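Local structure of type C neurotoxin (Clostridium botulinum, 4F83) at residues Y304-D309 with Y327-Q332; I342-N347 with Q357-F362; E26-G31 with K51-L56. The protein probably serves as the receptor-binding part of a clostridial neurotoxin, pairing a lectin-like domain with a beta-trefoil domain to recognise the nerve-cell surface. All blocks are in the same frame, centred on the assembly; numbering follows the deposited sequence.

Contact 1: residues Y304-D309 with Y327-Q332; sequences YMIIRD and YALKLQ. With SO4 (sulfate ion), chain H.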
loop_
_atom_site.group_PDB
_atom_site.type_symbol
_atom_site.label_atom_id
_atom_site.label_comp_id
_atom_site.label_asym_id
_atom_site.label_seq_id
_atom_site.Cartn_x
_atom_site.Cartn_y
_atom_site.Cartn_z
ATOM N N TYR A 304 -16.590 -20.713 -9.259
ATOM C CA TYR A 304 -17.805 -20.418 -8.472
ATOM C C TYR A 304 -17.882 -18.933 -8.233
ATOM O O TYR A 304 -16.866 -18.248 -8.316
ATOM C CB TYR A 304 -17.741 -21.104 -7.091
ATOM C CG TYR A 304 -17.714 -22.603 -7.160
ATOM C CD1 TYR A 304 -18.907 -23.336 -7.114
ATOM C CD2 TYR A 304 -16.488 -23.308 -7.179
ATOM C CE1 TYR A 304 -18.895 -24.727 -7.128
ATOM C CE2 TYR A 304 -16.464 -24.715 -7.207
ATOM C CZ TYR A 304 -17.669 -25.413 -7.180
ATOM O OH TYR A 304 -17.655 -26.806 -7.204
ATOM N N MET A 305 -19.086 -18.421 -7.957
ATOM C CA MET A 305 -19.200 -17.062 -7.398
ATOM C C MET A 305 -19.699 -17.149 -5.958
ATOM O O MET A 305 -20.440 -18.081 -5.592
ATOM C CB MET A 305 -20.149 -16.170 -8.233
ATOM C CG MET A 305 -21.548 -16.690 -8.334
ATOM S SD MET A 305 -22.688 -15.627 -9.320
ATOM C CE MET A 305 -22.514 -14.045 -8.485
ATOM N N ILE A 306 -19.271 -16.193 -5.144
ATOM C CA ILE A 306 -19.724 -16.115 -3.753
ATOM C C ILE A 306 -21.072 -15.436 -3.695
ATOM O O ILE A 306 -21.263 -14.352 -4.279
ATOM C CB ILE A 306 -18.695 -15.361 -2.909
ATOM C CG1 ILE A 306 -17.368 -16.114 -2.953
ATOM C CG2 ILE A 306 -19.201 -15.231 -1.428
ATOM C CD1 ILE A 306 -16.259 -15.446 -2.104
ATOM N N ILE A 307 -22.022 -16.051 -2.991
ATOM C CA ILE A 307 -23.301 -15.398 -2.789
ATOM C C ILE A 307 -23.661 -15.361 -1.311
ATOM O O ILE A 307 -23.161 -16.143 -0.506
ATOM C CB ILE A 307 -24.441 -16.067 -3.594
ATOM C CG1 ILE A 307 -24.720 -17.493 -3.084
ATOM C CG2 ILE A 307 -24.157 -16.019 -5.127
ATOM C CD1 ILE A 307 -25.967 -18.161 -3.689
ATOM N N ARG A 308 -24.477 -14.394 -0.944
ATOM C CA ARG A 308 -25.037 -14.395 0.394
ATOM C C ARG A 308 -26.105 -15.500 0.530
ATOM O O ARG A 308 -26.891 -15.736 -0.395
ATOM C CB ARG A 308 -25.662 -13.018 0.665
ATOM C CG ARG A 308 -25.887 -12.736 2.139
ATOM C CD ARG A 308 -27.026 -11.720 2.326
ATOM N NE ARG A 308 -28.321 -12.373 2.247
ATOM C CZ ARG A 308 -29.492 -11.768 2.243
ATOM N NH1 ARG A 308 -30.583 -12.502 2.226
ATOM N NH2 ARG A 308 -29.587 -10.430 2.268
ATOM N N ASP A 309 -26.139 -16.180 1.673
ATOM C CA ASP A 309 -27.234 -17.135 1.928
ATOM C C ASP A 309 -28.579 -16.415 1.960
ATOM O O ASP A 309 -28.674 -15.268 2.372
ATOM C CB ASP A 309 -27.063 -17.829 3.289
ATOM C CG ASP A 309 -26.040 -18.924 3.280
ATOM O OD1 ASP A 309 -25.800 -19.493 4.388
ATOM O OD2 ASP A 309 -25.468 -19.237 2.202
ATOM N N TYR A 327 -26.120 -13.738 7.981
ATOM C CA TYR A 327 -26.168 -14.678 6.856
ATOM C C TYR A 327 -24.767 -15.155 6.538
ATOM O O TYR A 327 -23.828 -14.350 6.387
ATOM C CB TYR A 327 -26.743 -14.004 5.588
ATOM C CG TYR A 327 -28.085 -13.355 5.794
ATOM C CD1 TYR A 327 -29.265 -14.073 5.568
ATOM C CD2 TYR A 327 -28.182 -12.041 6.211
ATOM C CE1 TYR A 327 -30.522 -13.479 5.780
ATOM C CE2 TYR A 327 -29.445 -11.438 6.431
ATOM C CZ TYR A 327 -30.593 -12.171 6.214
ATOM O OH TYR A 327 -31.839 -11.584 6.416
ATOM N N ALA A 328 -24.630 -16.460 6.416
ATOM C CA ALA A 328 -23.392 -17.047 5.911
ATOM C C ALA A 328 -23.312 -16.814 4.413
ATOM O O ALA A 328 -24.276 -16.329 3.780
ATOM C CB ALA A 328 -23.342 -18.569 6.223
ATOM N N LEU A 329 -22.148 -17.157 3.867
ATOM C CA LEU A 329 -21.871 -17.061 2.427
ATOM C C LEU A 329 -21.649 -18.457 1.869
ATOM O O LEU A 329 -21.208 -19.358 2.586
ATOM C CB LEU A 329 -20.622 -16.210 2.182
ATOM C CG LEU A 329 -20.585 -14.863 2.919
ATOM C CD1 LEU A 329 -19.270 -14.152 2.623
ATOM C CD2 LEU A 329 -21.763 -14.006 2.432
ATOM N N LYS A 330 -21.921 -18.628 0.575
ATOM C CA LYS A 330 -21.721 -19.946 -0.040
ATOM C C LYS A 330 -21.233 -19.779 -1.478
ATOM O O LYS A 330 -21.232 -18.687 -2.001
ATOM C CB LYS A 330 -23.009 -20.759 0.000
ATOM C CG LYS A 330 -24.085 -20.298 -0.912
ATOM C CD LYS A 330 -25.423 -21.067 -0.593
ATOM C CE LYS A 330 -26.560 -20.557 -1.443
ATOM N NZ LYS A 330 -27.858 -21.269 -1.143
ATOM N N LEU A 331 -20.762 -20.878 -2.067
ATOM C CA LEU A 331 -20.392 -20.868 -3.488
ATOM C C LEU A 331 -21.525 -21.331 -4.359
ATOM O O LEU A 331 -22.280 -22.256 -3.984
ATOM C CB LEU A 331 -19.175 -21.767 -3.725
ATOM C CG LEU A 331 -17.890 -21.428 -2.960
ATOM C CD1 LEU A 331 -16.813 -22.511 -3.233
ATOM C CD2 LEU A 331 -17.396 -20.035 -3.304
ATOM N N GLN A 332 -21.619 -20.720 -5.536
ATOM C CA GLN A 332 -22.635 -21.030 -6.531
ATOM C C GLN A 332 -21.916 -21.259 -7.857
ATOM O O GLN A 332 -21.132 -20.435 -8.286
ATOM C CB GLN A 332 -23.594 -19.836 -6.669
ATOM C CG GLN A 332 -24.542 -19.951 -7.844
ATOM C CD GLN A 332 -25.641 -18.922 -7.825
ATOM O OE1 GLN A 332 -26.447 -18.877 -6.895
ATOM N NE2 GLN A 332 -25.708 -18.115 -8.868
HETATM S S SO4 H . -29.643 -20.660 2.280
HETATM O O1 SO4 H . -30.786 -21.361 1.691
HETATM O O2 SO4 H . -30.141 -19.859 3.416
HETATM O O3 SO4 H . -28.713 -21.674 2.755
HETATM O O4 SO4 H . -28.996 -19.787 1.286
HETATM O O HOH W 1 -26.974 -18.555 6.466
#
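Arg308 reaches across to Tyr327 and lays its guanidinium flat on the tyrosine ring, CZ standing 3.9 Å from the ring centroid and almost directly above it. Followed outward, the arginine CG meets Tyr327 CB at 3.8 Å, and CD lies against CB and CG of Tyr327. The chain then bends at chi3 (82°), which turns NE over the CG end of the ring and brings NH1 over CE1 at 3.7 Å; the two planes are 17° apart, a cation-pi stack. NH2, the far tip, approaches Phe362 O. In its own plane NE donates to Asp309 O at 2.9 Å, a nearly straight bond that helps fix the rotation of the guanidinium. A long side chain with a flat cationic end suits this place, since it can bond in its plane and stack at its face.

Paired backbone bonds at Met305-Gln332 and Ile307-Lys330 join the strands, and Asp309 closes the pairing through its backbone N, bonded to Ala328 O, and through OD1, joined by one water to Ala328 N. Lys330 NZ donates to a sulfate oxygen, O4, at 3.1 Å; Asp309 OD2 lies 4.6 Å from NZ, too far for a salt bridge, though the opposite charges probably attract mildly. The sulfate probably came from the crystallisation liquor, and Thr310, Asp311 and Arg377 also bind it. At the other end, Leu331 CD1 rests over a face of the Tyr304 ring in a CH-pi contact, 4.3 Å from its centroid.

The two antiparallel strands belong to the C-terminal, trefoil-family domain. Ile306, Leu329 and Leu331 share one side, where Leu256 of strand 255-260 meets Ile306 and Leu331; strand 292-299 flanks 304-308 through Phe295 and Met297, and strand 383-389 lies beyond Leu329 at Pro386.

Contact 2: residues I342-N347 with Q357-F362; sequences IFSIKN and QIFSSF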
loop_
_atom_site.group_PDB
_atom_site.type_symbol
_atom_site.label_atom_id
_atom_site.label_comp_id
_atom_site.label_asym_id
_atom_site.label_seq_id
_atom_site.Cartn_x
_atom_site.Cartn_y
_atom_site.Cartn_z
ATOM N N ILE A 342 -23.955 -9.730 -5.572
ATOM C CA ILE A 342 -23.347 -8.421 -5.878
ATOM C C ILE A 342 -23.130 -7.653 -4.589
ATOM O O ILE A 342 -24.045 -7.590 -3.720
ATOM C CB ILE A 342 -24.215 -7.595 -6.878
ATOM C CG1 ILE A 342 -24.245 -8.345 -8.227
ATOM C CG2 ILE A 342 -23.607 -6.182 -7.068
ATOM C CD1 ILE A 342 -25.158 -7.740 -9.296
ATOM N N PHE A 343 -21.936 -7.070 -4.465
ATOM C CA PHE A 343 -21.545 -6.369 -3.252
ATOM C C PHE A 343 -21.027 -5.011 -3.643
ATOM O O PHE A 343 -20.709 -4.796 -4.816
ATOM C CB PHE A 343 -20.447 -7.173 -2.534
ATOM C CG PHE A 343 -20.901 -8.558 -2.100
ATOM C CD1 PHE A 343 -21.482 -8.747 -0.856
ATOM C CD2 PHE A 343 -20.772 -9.658 -2.964
ATOM C CE1 PHE A 343 -21.920 -10.031 -0.445
ATOM C CE2 PHE A 343 -21.190 -10.925 -2.584
ATOM C CZ PHE A 343 -21.770 -11.122 -1.315
ATOM N N SER A 344 -20.965 -4.076 -2.694
ATOM C CA SER A 344 -20.273 -2.812 -2.986
ATOM C C SER A 344 -19.046 -2.764 -2.103
ATOM O O SER A 344 -19.092 -3.203 -0.933
ATOM C CB SER A 344 -21.161 -1.595 -2.749
ATOM O OG SER A 344 -21.792 -1.672 -1.503
ATOM N N ILE A 345 -17.954 -2.233 -2.640
ATOM C CA ILE A 345 -16.713 -2.142 -1.861
ATOM C C ILE A 345 -16.410 -0.670 -1.584
ATOM O O ILE A 345 -16.455 0.140 -2.495
ATOM C CB ILE A 345 -15.541 -2.864 -2.592
ATOM C CG1 ILE A 345 -14.268 -2.831 -1.748
ATOM C CG2 ILE A 345 -15.325 -2.286 -4.034
ATOM C CD1 ILE A 345 -13.280 -3.922 -2.197
ATOM N N LYS A 346 -16.125 -0.316 -0.325
ATOM C CA LYS A 346 -15.942 1.101 0.029
ATOM C C LYS A 346 -14.715 1.300 0.905
ATOM O O LYS A 346 -14.359 0.423 1.673
ATOM C CB LYS A 346 -17.185 1.610 0.792
ATOM C CG LYS A 346 -18.459 1.631 -0.069
ATOM C CD LYS A 346 -19.624 2.390 0.612
ATOM C CE LYS A 346 -20.883 2.291 -0.271
ATOM N NZ LYS A 346 -22.042 3.095 0.210
ATOM N N ASN A 347 -14.106 2.480 0.834
ATOM C CA ASN A 347 -12.988 2.773 1.697
ATOM C C ASN A 347 -13.513 3.147 3.064
ATOM O O ASN A 347 -14.585 3.751 3.178
ATOM C CB ASN A 347 -12.122 3.890 1.104
ATOM C CG ASN A 347 -11.053 3.363 0.162
ATOM O OD1 ASN A 347 -10.643 2.198 0.250
ATOM N ND2 ASN A 347 -10.579 4.221 -0.735
ATOM N N GLN A 357 -14.279 -1.934 3.382
ATOM C CA GLN A 357 -15.502 -2.578 3.847
ATOM C C GLN A 357 -16.352 -3.022 2.651
ATOM O O GLN A 357 -16.264 -2.441 1.553
ATOM C CB GLN A 357 -16.293 -1.654 4.789
ATOM C CG GLN A 357 -15.531 -1.439 6.130
ATOM C CD GLN A 357 -16.107 -0.306 6.964
ATOM O OE1 GLN A 357 -16.397 0.784 6.461
ATOM N NE2 GLN A 357 -16.257 -0.559 8.261
ATOM N N ILE A 358 -17.119 -4.086 2.859
ATOM C CA ILE A 358 -17.896 -4.692 1.784
ATOM C C ILE A 358 -19.337 -4.805 2.240
ATOM O O ILE A 358 -19.596 -5.307 3.348
ATOM C CB ILE A 358 -17.372 -6.095 1.419
ATOM C CG1 ILE A 358 -15.891 -5.998 1.034
ATOM C CG2 ILE A 358 -18.229 -6.672 0.280
ATOM C CD1 ILE A 358 -15.121 -7.283 1.136
ATOM N N PHE A 359 -20.248 -4.319 1.398
ATOM C CA PHE A 359 -21.666 -4.259 1.741
ATOM C C PHE A 359 -22.501 -4.985 0.713
ATOM O O PHE A 359 -22.061 -5.170 -0.432
ATOM C CB PHE A 359 -22.116 -2.802 1.856
ATOM C CG PHE A 359 -21.292 -2.007 2.824
ATOM C CD1 PHE A 359 -21.669 -1.934 4.184
ATOM C CD2 PHE A 359 -20.138 -1.343 2.393
ATOM C CE1 PHE A 359 -20.896 -1.200 5.105
ATOM C CE2 PHE A 359 -19.360 -0.603 3.297
ATOM C CZ PHE A 359 -19.731 -0.544 4.666
ATOM N N SER A 360 -23.690 -5.423 1.129
ATOM C CA SER A 360 -24.704 -5.865 0.185
ATOM C C SER A 360 -25.978 -5.075 0.408
ATOM O O SER A 360 -26.327 -4.726 1.559
ATOM C CB SER A 360 -24.948 -7.395 0.322
ATOM O OG SER A 360 -26.192 -7.796 -0.249
ATOM N N SER A 361 -26.681 -4.802 -0.697
ATOM C CA SER A 361 -27.968 -4.120 -0.635
ATOM C C SER A 361 -29.090 -5.026 -1.132
ATOM O O SER A 361 -30.174 -4.555 -1.462
ATOM C CB SER A 361 -27.915 -2.845 -1.498
ATOM O OG SER A 361 -26.977 -1.934 -0.970
ATOM N N PHE A 362 -28.818 -6.327 -1.256
ATOM C CA PHE A 362 -29.837 -7.245 -1.741
ATOM C C PHE A 362 -30.854 -7.546 -0.644
ATOM O O PHE A 362 -30.514 -8.200 0.360
ATOM C CB PHE A 362 -29.214 -8.552 -2.237
ATOM C CG PHE A 362 -30.179 -9.417 -3.001
ATOM C CD1 PHE A 362 -30.526 -9.092 -4.322
ATOM C CD2 PHE A 362 -30.740 -10.534 -2.418
ATOM C CE1 PHE A 362 -31.415 -9.876 -5.056
ATOM C CE2 PHE A 362 -31.666 -11.332 -3.165
ATOM C CZ PHE A 362 -31.976 -10.997 -4.461
HETATM O O HOH W 2 -25.303 -9.485 -2.156
HETATM O O HOH W 3 -25.662 -5.403 -3.284
HETATM O O HOH W 4 -24.334 -2.730 -1.926
HETATM O O HOH W 5 -17.004 2.112 4.132
#
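Lys346 lays its aliphatic chain against the rim of the Phe359 ring: CB sits at the edge, 4.0 Å from CE2, and CD also meets CE2 as the chain crosses the phenylalanine at about a right angle. Methylenes suit an aromatic edge, while NZ is hydrogen-bonded to a tetraethylene glycol, probably from the crystallisation liquor. On the sheet's other face Phe343 CB packs on Ile358 CG2 at 3.6 Å, apolar groups matched to a buried place.

Four backbone bonds hold these side chains in register, among them Ser344 N to Phe359 O at 2.7 Å and Lys346 N to Gln357 O. Farther out, Tyr392 meets the Phe359 ring, Leu368 of strand 366-373 touches both Phe343 and Ile358, and Ser401 with Leu396 holds Gln357 NE2. The strands form a beta hairpin of the trefoil-family domain. Ser360 OG accepts from Phe362 N at 3.2 Å, an ST turn just after the last bridged pair.

One water bridges Ser361 OG and Ser344 OG, set between the backbone N and the carbonyl carbon (chi1 49°); another links Ile342 O and Ser361 N. Here hydroxyls and backbone atoms alike are joined through water, whereas the hairpin's middle relies on backbone bonds and apolar contact.

Contact 3: residues E26-G31 with K51-L56; sequences EVRLEG and KIIVNL
Glu30 sets its carboxylate against the end of Ile53, whose CD1 lies 3.6 Å from both OE1 and OE2. With CG beside the backbone N (chi1 -65°), the extended glutamate crosses the isoleucine obliquely, and OE2 comes 3.9 Å from Lys51 CD. The lysine's amine leads away without a salt bridge. At the far end Glu26 runs alongside Asn55, OE1 3.7 Å from the asparagine CB, their carboxylate and amide planes 65° apart; Thr178 and Lys177 hold Asn55 OD1.

Between the glutamates stands Arg28, bent at chi3 (59°), its guanidinium edge meeting Glu26 OE2 and Glu30 OE1 in plane. NH1 makes a salt bridge to OE2 of Glu26 at 3.5 Å, and NE a longer one to Glu30. These alternating charges suit the exposed face. Strand 26-30 is an outer strand of a small antiparallel sheet in the N-terminal, concanavalin-like domain, with 51-55 central and 178-181 at its other edge. Six backbone bonds, such as Ile53 N to Arg28 O at 2.8 Å, join the pairs Glu26-Asn55, Arg28-Ile53 and Glu30-Lys51.

The other face is apolar: Val27 CG1 meets Ile52 CG2 at 4.1 Å, side by side. Leu10 packs against Val27, Leu8 against Val54, and Phe181 against Ile52 and Val54.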
loop_
_atom_site.group_PDB
_atom_site.type_symbol
_atom_site.label_atom_id
_atom_site.label_comp_id
_atom_site.label_asym_id
_atom_site.label_seq_id
_atom_site.Cartn_x
_atom_site.Cartn_y
_atom_site.Cartn_z
ATOM N N GLU A 26 17.641 17.873 -16.132
ATOM C CA GLU A 26 18.017 16.735 -16.964
ATOM C C GLU A 26 17.693 15.458 -16.187
ATOM O O GLU A 26 18.010 15.356 -15.014
ATOM C CB GLU A 26 19.504 16.772 -17.262
ATOM C CG GLU A 26 19.969 15.719 -18.256
ATOM C CD GLU A 26 21.438 15.889 -18.620
ATOM O OE1 GLU A 26 22.247 16.259 -17.737
ATOM O OE2 GLU A 26 21.783 15.663 -19.791
ATOM N N VAL A 27 17.046 14.511 -16.859
ATOM C CA VAL A 27 16.631 13.248 -16.232
ATOM C C VAL A 27 17.003 12.096 -17.157
ATOM O O VAL A 27 16.406 11.932 -18.228
ATOM C CB VAL A 27 15.120 13.235 -15.945
ATOM C CG1 VAL A 27 14.711 11.941 -15.248
ATOM C CG2 VAL A 27 14.728 14.445 -15.086
ATOM N N ARG A 28 18.004 11.316 -16.754
ATOM C CA ARG A 28 18.521 10.245 -17.613
ATOM C C ARG A 28 18.299 8.899 -16.952
ATOM O O ARG A 28 18.630 8.724 -15.773
ATOM C CB ARG A 28 20.009 10.446 -17.906
ATOM C CG ARG A 28 20.609 9.348 -18.801
ATOM C CD ARG A 28 21.885 9.788 -19.499
ATOM N NE ARG A 28 22.937 10.175 -18.563
ATOM C CZ ARG A 28 23.237 11.435 -18.242
ATOM N NH1 ARG A 28 22.557 12.445 -18.780
ATOM N NH2 ARG A 28 24.215 11.690 -17.378
ATOM N N LEU A 29 17.727 7.958 -17.712
ATOM C CA LEU A 29 17.465 6.598 -17.226
ATOM C C LEU A 29 18.552 5.658 -17.726
ATOM O O LEU A 29 18.912 5.704 -18.899
ATOM C CB LEU A 29 16.102 6.114 -17.723
ATOM C CG LEU A 29 14.827 6.503 -16.981
ATOM C CD1 LEU A 29 14.655 8.001 -16.833
ATOM C CD2 LEU A 29 13.634 5.913 -17.693
ATOM N N GLU A 30 19.078 4.821 -16.837
ATOM C CA GLU A 30 20.133 3.865 -17.182
ATOM C C GLU A 30 19.767 2.453 -16.735
ATOM O O GLU A 30 19.174 2.259 -15.668
ATOM C CB GLU A 30 21.467 4.262 -16.548
ATOM C CG GLU A 30 22.036 5.568 -17.064
ATOM C CD GLU A 30 23.437 5.851 -16.547
ATOM O OE1 GLU A 30 24.139 6.689 -17.173
ATOM O OE2 GLU A 30 23.838 5.256 -15.514
ATOM N N GLY A 31 20.125 1.462 -17.548
ATOM C CA GLY A 31 19.775 0.078 -17.223
ATOM C C GLY A 31 18.269 -0.121 -17.117
ATOM O O GLY A 31 17.502 0.602 -17.742
ATOM N N LYS A 51 19.589 2.915 -12.822
ATOM C CA LYS A 51 19.835 4.226 -12.199
ATOM C C LYS A 51 18.987 5.273 -12.864
ATOM O O LYS A 51 18.712 5.181 -14.059
ATOM C CB LYS A 51 21.291 4.645 -12.363
ATOM C CG LYS A 51 22.295 3.883 -11.523
ATOM C CD LYS A 51 23.692 4.493 -11.707
ATOM C CE LYS A 51 24.805 3.515 -11.300
ATOM N NZ LYS A 51 24.502 2.774 -10.030
ATOM N N ILE A 52 18.600 6.284 -12.095
ATOM C CA ILE A 52 18.067 7.511 -12.646
ATOM C C ILE A 52 18.996 8.638 -12.207
ATOM O O ILE A 52 19.259 8.803 -11.032
ATOM C CB ILE A 52 16.600 7.779 -12.175
ATOM C CG1 ILE A 52 15.671 6.658 -12.668
ATOM C CG2 ILE A 52 16.110 9.163 -12.653
ATOM C CD1 ILE A 52 14.264 6.735 -12.112
ATOM N N ILE A 53 19.530 9.385 -13.165
ATOM C CA ILE A 53 20.453 10.454 -12.848
ATOM C C ILE A 53 19.764 11.774 -13.151
ATOM O O ILE A 53 19.417 12.044 -14.286
ATOM C CB ILE A 53 21.794 10.315 -13.654
ATOM C CG1 ILE A 53 22.481 8.988 -13.301
ATOM C CG2 ILE A 53 22.744 11.463 -13.336
ATOM C CD1 ILE A 53 23.621 8.645 -14.217
ATOM N N VAL A 54 19.537 12.563 -12.118
ATOM C CA VAL A 54 18.938 13.888 -12.264
ATOM C C VAL A 54 20.009 14.947 -12.126
ATOM O O VAL A 54 20.771 14.943 -11.159
ATOM C CB VAL A 54 17.813 14.112 -11.210
ATOM C CG1 VAL A 54 17.242 15.523 -11.315
ATOM C CG2 VAL A 54 16.698 13.065 -11.415
ATOM N N ASN A 55 20.069 15.863 -13.108
ATOM C CA ASN A 55 20.902 17.046 -13.006
ATOM C C ASN A 55 20.069 18.314 -12.992
ATOM O O ASN A 55 19.465 18.689 -14.010
ATOM C CB ASN A 55 21.955 17.080 -14.142
ATOM C CG ASN A 55 23.189 16.310 -13.775
ATOM O OD1 ASN A 55 24.042 16.805 -13.037
ATOM N ND2 ASN A 55 23.249 15.055 -14.202
ATOM N N LEU A 56 20.032 18.975 -11.836
ATOM C CA LEU A 56 19.267 20.205 -11.694
ATOM C C LEU A 56 19.930 21.312 -12.452
ATOM O O LEU A 56 21.157 21.329 -12.575
ATOM C CB LEU A 56 19.158 20.619 -10.225
ATOM C CG LEU A 56 18.450 19.653 -9.288
ATOM C CD1 LEU A 56 18.479 20.231 -7.878
ATOM C CD2 LEU A 56 17.032 19.425 -9.746
#

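How the contacts relate
From the N terminus, contact 3 comes first, bringing 51-56 back onto 26-31 and closing a loop that includes strand 42-46 within the lectin-like domain. Much later the chain enters the trefoil-family domain, where contact 1 closes a mostly irregular loop between 309 and 327, and contact 2 then closes the shorter hairpin loop between 347 and 357. The three loops follow in series, none enclosing or crossing another. Contacts 1 and 2 share one sheet and touch, with Phe343 CE2 packed near Ile306 O. Contact 3 lies on the opposite side of the chain's centre, its centre about 52 Å from that of contact 1.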